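Local coordinates for COG0778: Nitroreductase (Streptococcus pneumoniae, PDB 2B67) that binds flavin mononucleotide and probably uses it to carry electrons from a reduced nicotinamide cofactor to an acceptor, at the interface of chains A and B. Coordinates in Å, arbitrary orientation; residue numbers count along the deposited sequence, not the author numbering. Chains: chain A/B, COG0778: Nitroreductase.

Contact 1: the interface of chains A and B. Residues chain A 204; chain B 52-56.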
loop_
_atom_site.group_PDB
_atom_site.type_symbol
_atom_site.label_atom_id
_atom_site.label_comp_id
_atom_site.label_asym_id
_atom_site.label_seq_id
_atom_site.Cartn_x
_atom_site.Cartn_y
_atom_site.Cartn_z
ATOM N N ARG A 204 -13.208 -3.203 -19.271
ATOM C CA ARG A 204 -14.472 -2.485 -19.292
ATOM C C ARG A 204 -14.350 -1.143 -20.030
ATOM O O ARG A 204 -13.502 -0.884 -20.883
ATOM C CB ARG A 204 -14.957 -2.213 -17.860
ATOM C CG ARG A 204 -15.398 -3.425 -17.093
ATOM C CD ARG A 204 -16.572 -4.142 -17.766
ATOM N NE ARG A 204 -17.018 -5.261 -16.944
ATOM C CZ ARG A 204 -16.562 -6.508 -17.042
ATOM N NH1 ARG A 204 -15.612 -6.830 -17.926
ATOM N NH2 ARG A 204 -17.047 -7.434 -16.228
ATOM O OXT ARG A 204 -15.118 -0.238 -19.735
ATOM N N VAL B 52 -9.673 -2.506 -15.952
ATOM C CA VAL B 52 -9.109 -1.522 -16.872
ATOM C C VAL B 52 -10.240 -0.885 -17.681
ATOM O O VAL B 52 -10.803 -1.521 -18.573
ATOM C CB VAL B 52 -8.000 -2.148 -17.761
ATOM C CG1 VAL B 52 -7.399 -1.117 -18.713
ATOM C CG2 VAL B 52 -6.871 -2.739 -16.860
ATOM N N VAL B 53 -10.601 0.345 -17.325
ATOM C CA VAL B 53 -11.718 1.051 -17.961
ATOM C C VAL B 53 -11.287 1.885 -19.183
ATOM O O VAL B 53 -10.546 2.872 -19.059
ATOM C CB VAL B 53 -12.519 1.903 -16.939
ATOM C CG1 VAL B 53 -13.802 2.528 -17.600
ATOM C CG2 VAL B 53 -12.899 1.050 -15.723
ATOM N N ARG B 54 -11.765 1.468 -20.359
ATOM C CA ARG B 54 -11.494 2.158 -21.623
ATOM C C ARG B 54 -12.797 2.571 -22.335
ATOM O O ARG B 54 -12.801 3.542 -23.091
ATOM C CB ARG B 54 -10.615 1.316 -22.564
ATOM C CG ARG B 54 -9.425 0.625 -21.913
ATOM C CD ARG B 54 -8.409 0.125 -22.937
ATOM N NE ARG B 54 -7.693 1.266 -23.489
ATOM C CZ ARG B 54 -6.415 1.558 -23.287
ATOM N NH1 ARG B 54 -5.630 0.778 -22.548
ATOM N NH2 ARG B 54 -5.921 2.651 -23.846
ATOM N N GLU B 55 -13.891 1.852 -22.073
ATOM C CA GLU B 55 -15.176 2.121 -22.734
ATOM C C GLU B 55 -16.237 2.749 -21.835
ATOM O O GLU B 55 -17.118 3.441 -22.326
ATOM C CB GLU B 55 -15.734 0.844 -23.392
ATOM C CG GLU B 55 -14.793 0.220 -24.440
ATOM C CD GLU B 55 -15.373 -1.027 -25.148
ATOM O OE1 GLU B 55 -16.293 -1.692 -24.593
ATOM O OE2 GLU B 55 -14.882 -1.343 -26.270
ATOM N N LYS B 56 -16.162 2.503 -20.527
ATOM C CA LYS B 56 -17.169 3.003 -19.584
ATOM C C LYS B 56 -16.754 4.259 -18.790
ATOM O O LYS B 56 -17.384 4.594 -17.777
ATOM C CB LYS B 56 -17.573 1.890 -18.627
ATOM C CG LYS B 56 -18.650 0.940 -19.166
ATOM C CD LYS B 56 -18.280 -0.505 -18.885
ATOM C CE LYS B 56 -19.443 -1.316 -18.292
ATOM N NZ LYS B 56 -20.662 -1.416 -19.173
#
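The C-terminal residue A:Arg204 straddles the end of B strand 48-53 in the pattern of a parallel beta bridge, its N giving a hydrogen bond to B:Val52 O at 3.0 Å and its own O taking one from B:Arg54 N. That O belongs to the terminal carboxylate, and two successive backbone N-H groups grip it. B:Glu55 N comes in the carboxylate plane and uses a lone pair, at 3.0 Å from A:Arg204 O, whereas B:Arg54 N stands well above that plane. The second carboxylate oxygen, A:Arg204 OXT, receives weaker bonds from B:Lys56 N and B:Glu55 N, so the turn that follows the strand wraps the chain end with its amides. Such a run of N-H dipoles would be expected to steady the negative charge.

Aliphatic groups pad the carboxylate. B:Lys56 CD lies 3.3 Å from A:Arg204 OXT, and B:Val53 CG1, anti to its backbone N (chi1 -174°), meets the same oxygen at 3.7 Å. From the turn, B:Glu55 CB sits 3.8 Å from A:Arg204 O. The two long side chains, A:Arg204 and B:Lys56, run alongside each other in the same direction. A:Arg204 has CG beside its backbone N and bends at chi2 (-61°), which brings its CD alongside the B:Lys56 methylenes, while its CB lies 3.9 Å from B:Lys56 CD. Their like-charged ends do not touch: A:Arg204 NE and B:Lys56 NZ stay 5.7 Å apart. By anchoring the tail of one subunit at the end of strand 48-53 of the other, the site extends the partner's sheet and probably helps tie the two copies into the dimer typical of this family.

Contact 2: the interface of chains A and B. Residues chain A 10, 13, 140, 155, 194; chain B 38-40, 137, 141.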
loop_
_atom_site.group_PDB
_atom_site.type_symbol
_atom_site.label_atom_id
_atom_site.label_comp_id
_atom_site.label_asym_id
_atom_site.label_seq_id
_atom_site.Cartn_x
_atom_site.Cartn_y
_atom_site.Cartn_z
ATOM N N ASN A 10 11.855 -5.272 -8.188
ATOM C CA ASN A 10 10.781 -6.134 -7.701
ATOM C C ASN A 10 11.171 -7.591 -7.625
ATOM O O ASN A 10 10.801 -8.286 -6.698
ATOM C CB ASN A 10 9.530 -5.970 -8.558
ATOM C CG ASN A 10 8.541 -4.992 -7.944
ATOM O OD1 ASN A 10 7.707 -5.352 -7.099
ATOM N ND2 ASN A 10 8.653 -3.752 -8.338
ATOM N N ARG A 13 13.031 -8.243 -4.365
ATOM C CA ARG A 13 12.349 -8.149 -3.078
ATOM C C ARG A 13 11.792 -9.539 -2.738
ATOM O O ARG A 13 11.083 -10.130 -3.531
ATOM C CB ARG A 13 11.229 -7.102 -3.098
ATOM C CG ARG A 13 10.609 -6.852 -1.717
ATOM C CD ARG A 13 9.100 -6.738 -1.723
ATOM N NE ARG A 13 8.414 -7.669 -2.628
ATOM C CZ ARG A 13 7.964 -8.878 -2.309
ATOM N NH1 ARG A 13 8.128 -9.376 -1.093
ATOM N NH2 ARG A 13 7.328 -9.603 -3.223
HETATM N N MSE A 140 4.784 -0.618 1.154
HETATM C CA MSE A 140 5.346 -1.028 -0.154
HETATM C C MSE A 140 6.582 -0.201 -0.592
HETATM O O MSE A 140 7.613 -0.758 -0.998
HETATM C CB MSE A 140 4.280 -0.925 -1.243
HETATM C CG MSE A 140 4.761 -1.361 -2.645
HETATM SE SE MSE A 140 4.723 -3.320 -2.748
HETATM C CE MSE A 140 6.577 -3.790 -2.412
ATOM N N ILE A 155 7.105 -8.101 5.847
ATOM C CA ILE A 155 5.963 -7.384 6.422
ATOM C C ILE A 155 5.189 -8.436 7.240
ATOM O O ILE A 155 4.878 -9.524 6.725
ATOM C CB ILE A 155 5.083 -6.789 5.276
ATOM C CG1 ILE A 155 5.844 -5.683 4.538
ATOM C CG2 ILE A 155 3.757 -6.235 5.788
ATOM C CD1 ILE A 155 5.317 -5.348 3.161
ATOM N N ARG A 194 2.505 -16.057 -8.089
ATOM C CA ARG A 194 1.527 -15.021 -8.403
ATOM C C ARG A 194 0.599 -15.556 -9.472
ATOM O O ARG A 194 1.064 -16.191 -10.418
ATOM C CB ARG A 194 2.212 -13.746 -8.916
ATOM C CG ARG A 194 3.062 -13.023 -7.874
ATOM C CD ARG A 194 2.241 -12.571 -6.641
ATOM N NE ARG A 194 3.107 -11.771 -5.784
ATOM C CZ ARG A 194 3.941 -12.267 -4.880
ATOM N NH1 ARG A 194 4.721 -11.439 -4.192
ATOM N NH2 ARG A 194 4.000 -13.582 -4.659
ATOM N N LEU B 38 3.645 -8.385 -8.574
ATOM C CA LEU B 38 4.811 -8.913 -7.842
ATOM C C LEU B 38 4.844 -8.497 -6.345
ATOM O O LEU B 38 5.576 -9.088 -5.539
ATOM C CB LEU B 38 6.107 -8.511 -8.537
ATOM C CG LEU B 38 6.350 -9.142 -9.924
ATOM C CD1 LEU B 38 7.708 -8.727 -10.498
ATOM C CD2 LEU B 38 6.233 -10.689 -9.915
ATOM N N ALA B 39 4.041 -7.485 -6.002
ATOM C CA ALA B 39 3.854 -6.976 -4.650
ATOM C C ALA B 39 3.602 -8.105 -3.679
ATOM O O ALA B 39 2.889 -9.042 -4.023
ATOM C CB ALA B 39 2.653 -6.018 -4.623
ATOM N N PRO B 40 4.147 -8.005 -2.442
ATOM C CA PRO B 40 3.761 -9.030 -1.470
ATOM C C PRO B 40 2.326 -8.739 -1.025
ATOM O O PRO B 40 1.807 -7.629 -1.238
ATOM C CB PRO B 40 4.731 -8.794 -0.305
ATOM C CG PRO B 40 5.095 -7.306 -0.408
ATOM C CD PRO B 40 5.046 -6.971 -1.863
ATOM N N LEU B 137 -0.781 -1.750 -0.832
ATOM C CA LEU B 137 0.526 -2.309 -1.236
ATOM C C LEU B 137 0.652 -2.402 -2.758
ATOM O O LEU B 137 1.665 -2.010 -3.330
ATOM C CB LEU B 137 0.758 -3.706 -0.644
ATOM C CG LEU B 137 0.865 -3.836 0.878
ATOM C CD1 LEU B 137 0.747 -5.362 1.276
ATOM C CD2 LEU B 137 2.200 -3.245 1.355
ATOM N N ASN B 141 2.706 -0.144 -5.950
ATOM C CA ASN B 141 3.581 -0.865 -6.915
ATOM C C ASN B 141 3.151 -0.573 -8.353
ATOM O O ASN B 141 4.009 -0.399 -9.223
ATOM C CB ASN B 141 3.634 -2.393 -6.635
ATOM C CG ASN B 141 5.047 -3.006 -6.847
ATOM O OD1 ASN B 141 6.036 -2.311 -6.756
ATOM N ND2 ASN B 141 5.124 -4.322 -7.090
HETATM O O HOH W 1 8.317 -7.361 -5.252
#
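B:Leu38 O, a backbone carbonyl in a loop, is gripped by two arginines of the other subunit, A:Arg13 NH2 at 2.9 Å and A:Arg194 NH1 at 2.8 Å. In this nitroreductase-family protein both arginines line an FMN pocket, as do A:Ile155, B:Pro40 and B:Leu137, so the grip lies where two chains build the flavin site. The arginines use the oxygen differently: A:Arg13 NH2 approaches nearly along the C=O axis (161°), while A:Arg194 NH1 stands above the carbonyl plane. A:Arg194 also makes weak bonds to B:Ala39 O through NE and NH1.

A:Arg13 has CG anti to its backbone N (chi1 -173°) and then bends at chi2 and chi3, which turns one guanidinium face onto the ring of B:Pro40. The proline CD sits over the centre of that face, 3.5 Å from A:Arg13 CZ. At the edge of the same guanidinium, in its plane, a water bonds to A:Arg13 NE at 2.6 Å; it also bridges A:Asn10 O and OD1 to B:Leu38 O. These contacts on face and edge should limit the rotation of the group.

A:Asn10 and B:Asn141 meet tip to tip, their amide planes turned 44° apart. B:Asn141 ND2 gives a nearly straight bond of 2.8 Å to A:Asn10 OD1, whereas the return bond from A:Asn10 ND2 is weak. On helix 124-148, A:Met140, modelled as selenomethionine, brings its CE to 3.6 Å from B:Pro40 CD and its SE against B:Ala39 CB. A:Ile155 CD1 reaches B:Pro40 CG at 4.1 Å, the two side chains crossing at about a right angle.

Contact 1 and contact 2 lie about 26 Å apart, measured between the centres of their C-alpha atoms, and share no residue, yet the same stretches of chain join them. On chain A, ten positions separate A:Arg194 of contact 2 from the chain end in contact 1, so the C-terminal tail passes from the flavin pocket to the partner's sheet. On chain B, the loop of contact 2 leads through 3-10 helix 42-44 into strand 48-53 of contact 1. With their two-fold twins, the contacts put the exchanged tails and the shared pockets in one interface, consistent with a dimer whose FMN sites draw on both subunits.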